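Local coordinates for protein galactokinase (Bifidobacterium longum subsp. infantis ATCC 15697 = JCM 1222 = DSM 20088, PDB 6TEQ) that probably phosphorylates galactose at the expense of ATP and here holds 2-deoxy-2-fluoro-galactose in its sugar pocket, at residues A[145-150]-A[194-199]; A[76-81]-A[86-91]; A[221-226]-A[315-320]. One frame throughout, in Å; residues are numbered along the deposited sequence. Where two conformers were deposited one is given.

Contact 1 (A[145-150]-A[194-199]); sequences MTCSTA and ASMRCT
C147 and M196 meet where two helices of the GHMP kinase N-terminal domain, 141-156 and 190-197, pass side by side. The first of these helices begins at the serines that bind ADP in another structure of this protein, and the second begins beside the sugar pocket, so the pair joins two elements that reach the active site. The tight part is sulfur-rich and wholly buried. In the modelled conformer of M196, one of two deposited, the methionine chain lies across C147: its CG comes 3.6 Å from C147 CB and nearly as close to C147 SG, while M196 SD also rests against C147 CB. M196 CG stands anti to its own carbonyl carbon (chi1 -62°), and the chain bends at chi3 to bring CE to 3.7 Å from C147 O. M196 also packs on I172 of helix 165-183. The looser side begins at A150, one turn on, where A150 CB stays 4.8 Å from M196 CE. The CB of M145 points away and the residue is partly exposed. Its carbonyl O accepts from T149 N and T149 OG1, the hydroxyl at 2.7 Å, while T149 itself is buried against F125 and F129 of strand 125-131. S195 adds a polar margin to the packed patch. Its hydroxyl is committed to the carbonyl O of P38 in strand 33-42 and presents only a van der Waals surface to the neighbouring helix, with S195 OG 3.9 Å from C147 CB.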
loop_
_atom_site.group_PDB
_atom_site.type_symbol
_atom_site.label_atom_id
_atom_site.label_comp_id
_atom_site.label_asym_id
_atom_site.label_seq_id
_atom_site.Cartn_x
_atom_site.Cartn_y
_atom_site.Cartn_z
ATOM N N MET A 145 -9.242 3.161 2.019
ATOM C CA MET A 145 -10.290 4.011 2.655
ATOM C C MET A 145 -10.069 5.484 2.277
ATOM O O MET A 145 -11.056 6.197 1.969
ATOM C CB MET A 145 -10.276 3.835 4.174
ATOM C CG MET A 145 -11.269 4.713 4.884
ATOM S SD MET A 145 -11.545 4.174 6.538
ATOM C CE MET A 145 -12.551 2.711 6.313
ATOM N N THR A 146 -8.868 5.975 2.387
ATOM C CA THR A 146 -8.605 7.412 2.129
ATOM C C THR A 146 -8.781 7.709 0.647
ATOM O O THR A 146 -9.311 8.777 0.324
ATOM C CB THR A 146 -7.250 7.902 2.664
ATOM O OG1 THR A 146 -6.212 7.111 2.015
ATOM C CG2 THR A 146 -7.166 7.849 4.166
ATOM N N CYS A 147 -8.331 6.856 -0.254
ATOM C CA CYS A 147 -8.414 7.117 -1.696
ATOM C C CYS A 147 -9.849 6.976 -2.218
ATOM O O CYS A 147 -10.259 7.821 -3.071
ATOM C CB CYS A 147 -7.414 6.233 -2.452
ATOM S SG CYS A 147 -5.715 6.719 -2.095
ATOM N N SER A 148 -10.614 6.029 -1.676
ATOM C CA SER A 148 -12.044 5.904 -2.121
ATOM C C SER A 148 -12.781 7.172 -1.677
ATOM O O SER A 148 -13.536 7.697 -2.452
ATOM C CB SER A 148 -12.727 4.703 -1.565
ATOM O OG SER A 148 -12.719 4.636 -0.158
ATOM N N THR A 149 -12.469 7.669 -0.485
ATOM C CA THR A 149 -13.147 8.893 0.048
ATOM C C THR A 149 -12.714 10.092 -0.811
ATOM O O THR A 149 -13.563 10.897 -1.130
ATOM C CB THR A 149 -12.777 9.121 1.500
ATOM O OG1 THR A 149 -13.090 7.994 2.313
ATOM C CG2 THR A 149 -13.496 10.317 2.080
ATOM N N ALA A 150 -11.441 10.197 -1.153
ATOM C CA ALA A 150 -10.904 11.354 -1.919
ATOM C C ALA A 150 -11.560 11.336 -3.286
ATOM O O ALA A 150 -11.984 12.377 -3.765
ATOM C CB ALA A 150 -9.386 11.262 -2.044
ATOM N N ALA A 194 -0.539 3.665 -5.728
ATOM C CA ALA A 194 -1.015 2.362 -6.262
ATOM C C ALA A 194 -2.514 2.402 -6.388
ATOM O O ALA A 194 -3.052 2.065 -7.441
ATOM C CB ALA A 194 -0.578 1.229 -5.385
ATOM N N SER A 195 -3.206 2.794 -5.337
ATOM C CA SER A 195 -4.666 2.628 -5.249
ATOM C C SER A 195 -5.325 3.492 -6.327
ATOM O O SER A 195 -6.381 3.125 -6.856
ATOM C CB SER A 195 -5.134 3.010 -3.836
ATOM O OG SER A 195 -6.478 2.673 -3.651
ATOM N N MET A 196 -4.714 4.612 -6.697
ATOM C CA MET A 196 -5.386 5.574 -7.600
ATOM C C MET A 196 -4.727 5.620 -8.978
ATOM O O MET A 196 -5.313 6.289 -9.861
ATOM C CB MET A 196 -5.443 6.981 -7.005
ATOM C CG MET A 196 -6.250 6.966 -5.749
ATOM S SD MET A 196 -6.691 8.621 -5.222
ATOM C CE MET A 196 -8.292 8.749 -6.027
ATOM N N ARG A 197 -3.631 4.898 -9.209
ATOM C CA ARG A 197 -2.930 5.042 -10.498
ATOM C C ARG A 197 -2.531 3.729 -11.136
ATOM O O ARG A 197 -2.178 3.758 -12.349
ATOM C CB ARG A 197 -1.701 5.954 -10.361
ATOM C CG ARG A 197 -2.054 7.320 -9.842
ATOM C CD ARG A 197 -0.822 8.053 -9.551
ATOM N NE ARG A 197 -0.223 8.569 -10.797
ATOM C CZ ARG A 197 0.902 9.196 -10.879
ATOM N NH1 ARG A 197 1.694 9.320 -9.808
ATOM N NH2 ARG A 197 1.251 9.706 -12.055
ATOM N N CYS A 198 -2.691 2.603 -10.457
ATOM C CA CYS A 198 -2.408 1.296 -11.090
ATOM C C CYS A 198 -3.393 1.046 -12.218
ATOM O O CYS A 198 -4.493 1.665 -12.220
ATOM C CB CYS A 198 -2.413 0.182 -10.076
ATOM S SG CYS A 198 -0.950 0.132 -9.018
ATOM N N THR A 199 -3.020 0.155 -13.109
ATOM C CA THR A 199 -3.948 -0.307 -14.147
ATOM C C THR A 199 -3.975 -1.841 -14.192
ATOM O O THR A 199 -3.028 -2.528 -13.817
ATOM C CB THR A 199 -3.596 0.313 -15.497
ATOM O OG1 THR A 199 -2.292 -0.146 -15.904
ATOM C CG2 THR A 199 -3.617 1.825 -15.483
#

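Contact 2 (A[76-81]-A[86-91]); sequences VRVVSG and KVAEAD
V76 and A90 form a hydrogen-bonded antiparallel pair, and V76, which has the most surface covered by the partner strand, is gripped through both backbone polar atoms. V76 N reaches A90 O at 2.9 Å and A90 N returns to V76 O. Two residues on, V78 repeats the pairing with A88: A88 N to V78 O is 2.9 Å and nearly straight, with an N-H...O angle of 168°. On the same face as V76, V78 sets CG2 4.0 Å from the methyl carbon CB of A88, and both valines also pack on F125 and on helix 105-116. These pairs build a beta hairpin at the border of the larger sheet of the galactokinase fold: strand 75-80 runs parallel to strand 125-131 on its other flank, and strand 86-91 is added outside it. V87 packs against R77 and V79. Its CG1, anti to the backbone N (chi1 -178°), lies 4.0 Å from R77 CB and 3.7 Å from V78 O, and V87 CG2 faces V79 CB more loosely at 4.3 Å. R77 continues past this patch to a salt bridge with D126. Toward the turn, direct pairing gives way to a water that accepts from S80 N at 2.8 Å and lies at the same distance from K86 O; S80 binds ADP in another structure of this protein.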
loop_
_atom_site.group_PDB
_atom_site.type_symbol
_atom_site.label_atom_id
_atom_site.label_comp_id
_atom_site.label_asym_id
_atom_site.label_seq_id
_atom_site.Cartn_x
_atom_site.Cartn_y
_atom_site.Cartn_z
ATOM N N VAL A 76 -19.638 15.362 9.312
ATOM C CA VAL A 76 -19.121 14.127 8.669
ATOM C C VAL A 76 -19.563 12.970 9.533
ATOM O O VAL A 76 -19.125 12.906 10.693
ATOM C CB VAL A 76 -17.607 14.110 8.465
ATOM C CG1 VAL A 76 -17.222 12.736 7.936
ATOM C CG2 VAL A 76 -17.164 15.225 7.530
ATOM N N ARG A 77 -20.444 12.172 8.959
ATOM C CA ARG A 77 -20.872 10.895 9.547
ATOM C C ARG A 77 -20.263 9.773 8.710
ATOM O O ARG A 77 -20.486 9.725 7.514
ATOM C CB ARG A 77 -22.369 10.742 9.705
ATOM C CG ARG A 77 -23.002 11.776 10.602
ATOM C CD ARG A 77 -24.465 11.559 10.795
ATOM N NE ARG A 77 -25.177 11.671 9.567
ATOM C CZ ARG A 77 -26.441 11.330 9.405
ATOM N NH1 ARG A 77 -27.150 10.838 10.414
ATOM N NH2 ARG A 77 -26.989 11.473 8.215
ATOM N N VAL A 78 -19.697 8.787 9.370
ATOM C CA VAL A 78 -19.176 7.597 8.675
ATOM C C VAL A 78 -19.530 6.362 9.486
ATOM O O VAL A 78 -19.498 6.371 10.729
ATOM C CB VAL A 78 -17.653 7.706 8.447
ATOM C CG1 VAL A 78 -17.337 8.806 7.466
ATOM C CG2 VAL A 78 -16.844 7.864 9.673
ATOM N N VAL A 79 -19.741 5.282 8.766
ATOM C CA VAL A 79 -19.997 3.966 9.379
ATOM C C VAL A 79 -19.209 2.951 8.563
ATOM O O VAL A 79 -19.028 3.172 7.328
ATOM C CB VAL A 79 -21.495 3.682 9.475
ATOM C CG1 VAL A 79 -22.099 3.640 8.081
ATOM C CG2 VAL A 79 -21.797 2.403 10.282
ATOM N N SER A 80 -18.807 1.867 9.195
ATOM C CA SER A 80 -18.097 0.777 8.494
ATOM C C SER A 80 -18.819 -0.522 8.732
ATOM O O SER A 80 -19.305 -0.692 9.861
ATOM C CB SER A 80 -16.673 0.674 9.029
ATOM O OG SER A 80 -16.018 -0.522 8.601
ATOM N N GLY A 81 -18.793 -1.423 7.751
ATOM C CA GLY A 81 -19.431 -2.744 7.860
ATOM C C GLY A 81 -18.817 -3.544 9.011
ATOM O O GLY A 81 -19.453 -4.456 9.502
ATOM N N LYS A 86 -22.107 1.528 14.985
ATOM C CA LYS A 86 -21.246 2.600 15.553
ATOM C C LYS A 86 -20.950 3.649 14.456
ATOM O O LYS A 86 -19.959 3.544 13.737
ATOM C CB LYS A 86 -19.959 1.984 16.117
ATOM C CG LYS A 86 -19.376 2.619 17.374
ATOM C CD LYS A 86 -18.222 1.791 17.914
ATOM C CE LYS A 86 -17.776 2.172 19.306
ATOM N NZ LYS A 86 -16.832 3.311 19.305
ATOM N N VAL A 87 -21.795 4.663 14.365
ATOM C CA VAL A 87 -21.612 5.849 13.493
ATOM C C VAL A 87 -20.692 6.850 14.204
ATOM O O VAL A 87 -20.952 7.292 15.351
ATOM C CB VAL A 87 -22.937 6.510 13.114
ATOM C CG1 VAL A 87 -22.658 7.669 12.205
ATOM C CG2 VAL A 87 -23.915 5.535 12.483
ATOM N N ALA A 88 -19.654 7.232 13.490
ATOM C CA ALA A 88 -18.692 8.224 13.979
ATOM C C ALA A 88 -19.089 9.574 13.405
ATOM O O ALA A 88 -19.354 9.663 12.228
ATOM C CB ALA A 88 -17.278 7.811 13.618
ATOM N N GLU A 89 -18.979 10.640 14.193
ATOM C CA GLU A 89 -19.547 11.956 13.804
ATOM C C GLU A 89 -18.536 13.039 14.205
ATOM O O GLU A 89 -18.196 13.084 15.404
ATOM C CB GLU A 89 -20.967 12.012 14.403
ATOM C CG GLU A 89 -21.435 13.385 14.850
ATOM C CD GLU A 89 -21.941 14.291 13.759
ATOM O OE1 GLU A 89 -21.290 14.332 12.702
ATOM O OE2 GLU A 89 -22.946 14.989 13.991
ATOM N N ALA A 90 -18.057 13.847 13.240
ATOM C CA ALA A 90 -17.099 14.941 13.481
ATOM C C ALA A 90 -17.642 16.134 12.713
ATOM O O ALA A 90 -18.634 15.981 11.949
ATOM C CB ALA A 90 -15.670 14.595 13.085
ATOM N N ASP A 91 -16.997 17.258 12.882
ATOM C CA ASP A 91 -17.387 18.489 12.173
ATOM C C ASP A 91 -16.094 19.075 11.627
ATOM O O ASP A 91 -15.109 19.234 12.405
ATOM C CB ASP A 91 -18.169 19.432 13.099
ATOM C CG ASP A 91 -18.953 20.473 12.341
ATOM O OD1 ASP A 91 -18.382 21.131 11.446
ATOM O OD2 ASP A 91 -20.126 20.628 12.658
HETATM O O HOH W 1 -18.680 1.795 12.017
#

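Contact 3 (A[221-226]-A[315-320]); sequences QEFDLD and RAFAQG
F223 and F317 carry this contact ring against ring, their side chains crossing at about a right angle. The centroids lie 4.7 Å apart and the planes are inclined by 36°, an oblique pairing. F223 CD1 sits over one face of the F317 ring, displaced toward its rim, and comes 3.6 Å from F317 CE2; F223 CE1 follows at 3.7 Å from F317 CZ. The phenylalanine on the helix gets there because its CG is anti to the backbone N (chi1 -154°), which sends the ring out from the last helical turn toward the chain leaving strand 218-222. Backbone atoms of that chain continue the contact round the ring: E222 O approaches F317 CD2 at 3.8 Å, and D224 N lies at the ring edge, 4.2 Å from F317 CE2. F317 belongs to the C-terminal end of helix 294-318, which closes with a Schellman motif: G320 takes a positive phi of 70° and its N bonds back to F317 O at 3.0 Å, so the residue that supplies the ring also takes part in closing the helix. The contact joins this helix end to the chain just after strand 218-222, which pairs with strand 202-207 in the larger sheet. With F317 reduced to an alanine, the F223 ring would probably lose its aromatic partner and be freer to turn, and a gap would be likely between the helix and the chain leaving the strand. Y228 meets the F317 ring edge-to-face, and L230 of the smaller sheet packs on it too.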
loop_
_atom_site.group_PDB
_atom_site.type_symbol
_atom_site.label_atom_id
_atom_site.label_comp_id
_atom_site.label_asym_id
_atom_site.label_seq_id
_atom_site.Cartn_x
_atom_site.Cartn_y
_atom_site.Cartn_z
ATOM N N GLN A 221 4.113 -0.980 -16.256
ATOM C CA GLN A 221 4.958 -2.099 -16.670
ATOM C C GLN A 221 4.045 -3.321 -16.819
ATOM O O GLN A 221 3.209 -3.599 -15.935
ATOM C CB GLN A 221 6.019 -2.364 -15.613
ATOM C CG GLN A 221 7.023 -1.252 -15.502
ATOM C CD GLN A 221 7.825 -1.180 -16.773
ATOM O OE1 GLN A 221 8.180 -2.190 -17.371
ATOM N NE2 GLN A 221 8.250 0.037 -17.116
ATOM N N GLU A 222 4.199 -4.030 -17.918
ATOM C CA GLU A 222 3.456 -5.285 -18.173
ATOM C C GLU A 222 3.610 -6.173 -16.941
ATOM O O GLU A 222 4.749 -6.335 -16.445
ATOM C CB GLU A 222 3.977 -5.949 -19.453
ATOM C CG GLU A 222 3.671 -5.189 -20.752
ATOM C CD GLU A 222 2.268 -5.441 -21.289
ATOM O OE1 GLU A 222 1.503 -6.033 -20.543
ATOM O OE2 GLU A 222 1.950 -5.063 -22.462
ATOM N N PHE A 223 2.509 -6.712 -16.426
ATOM C CA PHE A 223 2.557 -7.667 -15.316
ATOM C C PHE A 223 1.463 -8.701 -15.533
ATOM O O PHE A 223 0.478 -8.739 -14.787
ATOM C CB PHE A 223 2.513 -6.973 -13.950
ATOM C CG PHE A 223 2.964 -7.908 -12.868
ATOM C CD1 PHE A 223 4.271 -8.310 -12.764
ATOM C CD2 PHE A 223 2.037 -8.410 -11.950
ATOM C CE1 PHE A 223 4.647 -9.185 -11.748
ATOM C CE2 PHE A 223 2.421 -9.266 -10.950
ATOM C CZ PHE A 223 3.708 -9.691 -10.892
ATOM N N ASP A 224 1.617 -9.469 -16.588
ATOM C CA ASP A 224 0.584 -10.442 -16.986
ATOM C C ASP A 224 1.068 -11.804 -16.472
ATOM O O ASP A 224 1.893 -12.432 -17.126
ATOM C CB ASP A 224 0.383 -10.432 -18.484
ATOM C CG ASP A 224 -0.588 -11.470 -18.966
ATOM O OD1 ASP A 224 -1.142 -12.232 -18.113
ATOM O OD2 ASP A 224 -0.862 -11.420 -20.180
ATOM N N LEU A 225 0.616 -12.224 -15.305
ATOM C CA LEU A 225 1.071 -13.509 -14.728
ATOM C C LEU A 225 0.706 -14.685 -15.648
ATOM O O LEU A 225 1.466 -15.642 -15.704
ATOM C CB LEU A 225 0.395 -13.686 -13.372
ATOM C CG LEU A 225 0.829 -12.689 -12.317
ATOM C CD1 LEU A 225 -0.175 -12.612 -11.213
ATOM C CD2 LEU A 225 2.190 -13.008 -11.766
ATOM N N ASP A 226 -0.367 -14.583 -16.410
ATOM C CA ASP A 226 -0.870 -15.690 -17.278
ATOM C C ASP A 226 0.101 -15.918 -18.441
ATOM O O ASP A 226 0.281 -17.073 -18.861
ATOM C CB ASP A 226 -2.247 -15.361 -17.833
ATOM C CG ASP A 226 -3.371 -15.287 -16.798
ATOM O OD1 ASP A 226 -3.255 -15.851 -15.721
ATOM O OD2 ASP A 226 -4.366 -14.639 -17.097
ATOM N N ARG A 315 13.399 -5.135 -15.582
ATOM C CA ARG A 315 14.113 -5.727 -16.728
ATOM C C ARG A 315 13.879 -7.255 -16.749
ATOM O O ARG A 315 13.490 -7.797 -17.816
ATOM C CB ARG A 315 15.598 -5.431 -16.625
ATOM C CG ARG A 315 16.389 -6.141 -17.711
ATOM C CD ARG A 315 17.845 -5.942 -17.496
ATOM N NE ARG A 315 18.225 -4.596 -17.850
ATOM C CZ ARG A 315 19.472 -4.145 -17.782
ATOM N NH1 ARG A 315 20.476 -4.945 -17.389
ATOM N NH2 ARG A 315 19.686 -2.895 -18.145
ATOM N N ALA A 316 13.999 -7.913 -15.601
ATOM C CA ALA A 316 13.873 -9.392 -15.538
ATOM C C ALA A 316 12.488 -9.804 -15.987
ATOM O O ALA A 316 12.315 -10.732 -16.759
ATOM C CB ALA A 316 14.176 -9.941 -14.174
ATOM N N PHE A 317 11.462 -9.138 -15.447
ATOM C CA PHE A 317 10.098 -9.560 -15.781
ATOM C C PHE A 317 9.813 -9.306 -17.256
ATOM O O PHE A 317 9.158 -10.132 -17.908
ATOM C CB PHE A 317 9.074 -8.910 -14.841
ATOM C CG PHE A 317 7.830 -9.716 -14.709
ATOM C CD1 PHE A 317 7.784 -10.783 -13.825
ATOM C CD2 PHE A 317 6.737 -9.462 -15.521
ATOM C CE1 PHE A 317 6.638 -11.563 -13.744
ATOM C CE2 PHE A 317 5.621 -10.259 -15.479
ATOM C CZ PHE A 317 5.586 -11.327 -14.612
ATOM N N ALA A 318 10.216 -8.153 -17.810
ATOM C CA ALA A 318 10.025 -7.858 -19.250
ATOM C C ALA A 318 10.751 -8.890 -20.109
ATOM O O ALA A 318 10.276 -9.201 -21.198
ATOM C CB ALA A 318 10.531 -6.459 -19.514
ATOM N N GLN A 319 11.833 -9.462 -19.621
ATOM C CA GLN A 319 12.598 -10.494 -20.346
ATOM C C GLN A 319 12.015 -11.887 -20.128
ATOM O O GLN A 319 12.514 -12.836 -20.748
ATOM C CB GLN A 319 14.043 -10.478 -19.954
ATOM C CG GLN A 319 14.802 -9.315 -20.478
ATOM C CD GLN A 319 16.249 -9.315 -20.074
ATOM O OE1 GLN A 319 16.659 -10.064 -19.193
ATOM N NE2 GLN A 319 16.959 -8.351 -20.609
ATOM N N GLY A 320 11.000 -12.004 -19.278
ATOM C CA GLY A 320 10.414 -13.321 -19.004
ATOM C C GLY A 320 11.360 -14.197 -18.193
ATOM O O GLY A 320 11.199 -15.464 -18.214
#

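Contact 1 is the core contact: all its touching residues are buried, and its centre lies about 10 Å from that of the chain. Contacts 2 and 3 are more peripheral and only partly buried, and their centres lie about 42 Å apart, on opposite sides of the chain's centre. They nevertheless reach the same large sheet, contact 2 through its outer hairpin and contact 3 through strand 218-222. Chemistry follows place. The hairpin is held mainly by backbone hydrogen bonds and ends in a water bridge, whereas the helix pair relies on thiol and thioether packing and the helix end on aromatic rings.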